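Local atomic coordinates of gamma-glutamylcyclotransferase (Homo sapiens, PDB entry 3CRY), a protein that catalyses the release of 5-oxoproline from gamma-glutamyl dipeptides, a step that may matter for glutathione homeostasis, and works as a homodimer. Residues N92-D95 with E96-G99; Q138-K141 with I142-G146. The protein carries 1 engineered substitution. All coordinates share one frame; numbering follows the deposited sequence. Where two conformers were deposited one is given.

Contact 1. Residues N92-D95 with E96-G99. Engineered in segment 96-99: Q98 (natural residue Glu).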
# COMPACT_ATOMS: atom_id res chain seq x y z
N ASN A 92 -10.71 -11.00 6.79
CA ASN A 92 -11.44 -10.96 5.53
C ASN A 92 -12.60 -9.96 5.52
O ASN A 92 -12.83 -9.29 4.51
CB ASN A 92 -11.92 -12.37 5.14
CG ASN A 92 -10.76 -13.26 4.73
OD1 ASN A 92 -9.70 -12.77 4.34
ND2 ASN A 92 -10.96 -14.58 4.82
N SER A 93 -13.30 -9.85 6.64
CA SER A 93 -14.41 -8.91 6.76
C SER A 93 -13.95 -7.46 6.64
O SER A 93 -14.57 -6.65 5.93
CB SER A 93 -15.16 -9.13 8.08
OG SER A 93 -16.21 -8.19 8.21
N LEU A 94 -12.86 -7.12 7.32
CA LEU A 94 -12.33 -5.75 7.31
C LEU A 94 -11.90 -5.36 5.90
O LEU A 94 -12.20 -4.27 5.43
CB LEU A 94 -11.17 -5.63 8.30
CG LEU A 94 -10.68 -4.22 8.66
CD1 LEU A 94 -11.81 -3.30 9.16
CD2 LEU A 94 -9.52 -4.30 9.65
N ASP A 95 -11.22 -6.29 5.21
CA ASP A 95 -10.86 -6.10 3.80
C ASP A 95 -12.08 -5.80 2.93
O ASP A 95 -12.06 -4.87 2.12
CB ASP A 95 -10.12 -7.34 3.25
CG ASP A 95 -8.72 -7.53 3.84
OD1 ASP A 95 -8.24 -6.70 4.66
OD2 ASP A 95 -8.09 -8.55 3.47
N GLU A 96 -13.14 -6.60 3.10
CA GLU A 96 -14.37 -6.43 2.33
C GLU A 96 -14.99 -5.05 2.57
O GLU A 96 -15.48 -4.40 1.64
CB GLU A 96 -15.36 -7.54 2.67
CG GLU A 96 -15.38 -8.66 1.64
CD GLU A 96 -16.24 -8.31 0.46
OE1 GLU A 96 -17.32 -7.72 0.68
OE2 GLU A 96 -15.87 -8.61 -0.70
N GLN A 97 -14.96 -4.61 3.82
CA GLN A 97 -15.48 -3.28 4.17
C GLN A 97 -14.78 -2.14 3.45
O GLN A 97 -15.40 -1.12 3.13
CB GLN A 97 -15.36 -3.08 5.67
CG GLN A 97 -16.25 -4.03 6.48
CD GLN A 97 -15.93 -4.01 7.94
OE1 GLN A 97 -15.64 -2.96 8.50
NE2 GLN A 97 -15.95 -5.18 8.57
N GLN A 98 -13.49 -2.32 3.17
CA GLN A 98 -12.68 -1.29 2.54
C GLN A 98 -12.66 -1.41 1.01
O GLN A 98 -11.92 -0.68 0.33
CB GLN A 98 -11.24 -1.33 3.07
CG GLN A 98 -11.12 -1.15 4.58
CD GLN A 98 -11.49 0.25 5.03
OE1 GLN A 98 -11.24 1.23 4.32
NE2 GLN A 98 -12.05 0.36 6.21
N GLY A 99 -13.45 -2.35 0.47
CA GLY A 99 -13.60 -2.47 -0.99
C GLY A 99 -12.28 -2.81 -1.70
O GLY A 99 -12.02 -2.35 -2.82
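E96 N donates to N92 O (3.1 Å) and Q97 N to S93 O (3.0 Å) in the last turn of helix 91-97, before Q98 leaves helical geometry; Q98 N reaches L94 O at 3.3 Å and, weakly, D95 O, while G99, with positive phi, closes on E96 O. One side-chain bond runs along this turn. S93 OG, turned back beside its own carbonyl carbon (chi1 178°), lies almost in the plane of the Q97 amide and accepts from NE2 at 3.0 Å, though the bond is bent, with an N-H...O angle of 143°. The extended Q97 chain runs alongside the S93 carbonyl, with CG 3.2 Å from S93 O, and its OE1 goes to N35 while passing 3.9 Å from L94 CD1. An alanine in place of Q97 would probably leave S93 OG and N35 without these amide partners. D95 OD2 forms a salt bridge with R123 and OD1 a hydrogen bond with Y125. Q98, engineered from the glutamate that serves as proton acceptor, sets CG 3.4 Å from L94 O. Both ends of the Q97 amide are thus engaged, which probably fixes its flip; Q97, directly before the catalytic position, links the helix end to N35.

Contact 2. Residues Q138-K141 with I142-G146. With ACT (acetate ion), chain C.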
# COMPACT_ATOMS: atom_id res chain seq x y z
N GLN A 138 -20.70 15.51 7.13
CA GLN A 138 -21.01 14.34 7.96
C GLN A 138 -19.78 13.47 8.23
O GLN A 138 -19.51 13.07 9.38
CB GLN A 138 -22.17 13.56 7.35
CG GLN A 138 -23.48 14.42 7.21
CD GLN A 138 -23.56 15.18 5.87
OE1 GLN A 138 -22.57 15.36 5.19
NE2 GLN A 138 -24.78 15.60 5.48
N TYR A 139 -19.01 13.21 7.18
CA TYR A 139 -17.80 12.41 7.33
C TYR A 139 -16.76 13.12 8.19
O TYR A 139 -16.19 12.52 9.11
CB TYR A 139 -17.24 12.09 5.95
CG TYR A 139 -16.11 11.10 5.89
CD1 TYR A 139 -16.29 9.76 6.26
CD2 TYR A 139 -14.86 11.49 5.38
CE1 TYR A 139 -15.25 8.83 6.15
CE2 TYR A 139 -13.81 10.58 5.27
CZ TYR A 139 -14.02 9.24 5.66
OH TYR A 139 -13.00 8.32 5.56
N LYS A 140 -16.55 14.41 7.95
CA LYS A 140 -15.67 15.21 8.81
C LYS A 140 -16.12 15.14 10.28
O LYS A 140 -15.29 14.97 11.18
CB LYS A 140 -15.60 16.67 8.30
CG LYS A 140 -14.77 17.53 9.21
CD LYS A 140 -14.72 18.99 8.79
CE LYS A 140 -14.00 19.79 9.88
NZ LYS A 140 -13.93 21.25 9.57
N LYS A 141 -17.42 15.31 10.53
CA LYS A 141 -17.95 15.30 11.88
C LYS A 141 -17.61 13.99 12.59
O LYS A 141 -17.13 14.00 13.73
CB LYS A 141 -19.45 15.56 11.88
CG LYS A 141 -19.80 17.04 11.75
CD LYS A 141 -21.31 17.26 11.69
CE LYS A 141 -21.66 18.74 11.78
NZ LYS A 141 -21.57 19.39 10.46
N ILE A 142 -17.85 12.87 11.91
CA ILE A 142 -17.54 11.54 12.49
C ILE A 142 -16.04 11.41 12.84
O ILE A 142 -15.68 10.97 13.93
CB ILE A 142 -18.02 10.41 11.57
CG1 ILE A 142 -19.55 10.41 11.46
CG2 ILE A 142 -17.49 9.04 12.03
CD1 ILE A 142 -20.30 10.02 12.70
N ILE A 143 -15.18 11.85 11.92
CA ILE A 143 -13.73 11.84 12.16
C ILE A 143 -13.36 12.70 13.37
O ILE A 143 -12.60 12.26 14.24
CB ILE A 143 -12.97 12.28 10.87
CG1 ILE A 143 -13.03 11.13 9.86
CG2 ILE A 143 -11.50 12.66 11.15
CD1 ILE A 143 -12.54 11.49 8.46
N CYS A 144 -13.90 13.92 13.44
CA CYS A 144 -13.60 14.80 14.58
C CYS A 144 -14.12 14.23 15.91
O CYS A 144 -13.42 14.29 16.96
CB CYS A 144 -14.15 16.20 14.32
SG CYS A 144 -13.20 17.05 13.05
N MET A 145 -15.30 13.63 15.87
CA MET A 145 -15.88 12.97 17.07
C MET A 145 -14.99 11.84 17.57
O MET A 145 -14.74 11.72 18.77
CB MET A 145 -17.27 12.43 16.76
CG MET A 145 -18.34 13.51 16.71
SD MET A 145 -19.93 12.84 16.17
CE MET A 145 -20.30 11.67 17.48
N GLY A 146 -14.54 11.01 16.63
CA GLY A 146 -13.68 9.87 16.98
C GLY A 146 -12.35 10.33 17.54
O GLY A 146 -11.82 9.74 18.49
C ACT C . -12.91 4.98 6.21
O ACT C . -13.15 6.11 6.71
OXT ACT C . -12.50 4.10 7.01
CH3 ACT C . -13.08 4.68 4.74
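The N-terminal half of helix 137-149 carries Y139, a probable substrate-binding residue, and I143 one turn later lies against its ring. I143 CD1 sits over one face, 3.9 Å from the ring centroid and offset toward the rim on the CE2 side, where CE2 to CD1 is 3.6 Å: a CH-pi contact. Two torsions bring the groups together: the ring stands anti to the Y139 backbone N (chi1 -171°), and the I143 chain runs out extended through CG1 (chi2 170°), so that its terminal methyl, not the CG2 branch, does the touching. Acetate O lies at the ring's edge, near its plane, and takes a very short 2.5 Å hydrogen bond from Y139 OH. The ion probably came from the crystallisation liquor; S24 OG, from another probable substrate-binding residue, also bonds it, consistent with a pocket that accepts carboxylates. The phenol oxygen is further bonded to A69 N, so two hydrogen bonds grip the hydroxyl, and I143 CD1 packs on one face of the ring.

Beneath the side chains the backbone is regular: I143 N meets Y139 O at 3.1 Å, C144 N meets K140 O at 2.9 Å and M145 N meets K141 O at 2.8 Å. On another flank, C144 SG lies 4.2 Å from K140 CG, alongside the start of a fully extended lysine chain whose NZ is bonded to the carbonyls of K161 and I163. Neighbouring elements cover the helix on its inner sides: Q138 and I142 pack on helix 174-181, I143 and C144 on L160 of helix 154-161, and Y139 and I143 on F53 of strand 49-56, with W64 meeting the tyrosine ring at about 55°.

How the contacts relate
Contact 1 ends before contact 2 begins: residues 92-99 span the end of helix 91-97 and the turn after it, and residues 138-146 lie in helix 137-149, with strands 106-114, 119-126 and 130-132 between them. Their centres are about 21 Å apart on opposite sides of the chain's centre, and their nearest atoms stay about 7 Å apart without touching. Both probably border one site. Q98, at the proton-acceptor position, and Y139 come within about 7 Å of each other, side chain to side chain, and the acetate lies near both. The probable substrate pocket is therefore approached by the C-terminal end of one helix and by a second helix, with Y19 near contact 1 and S24 near contact 2.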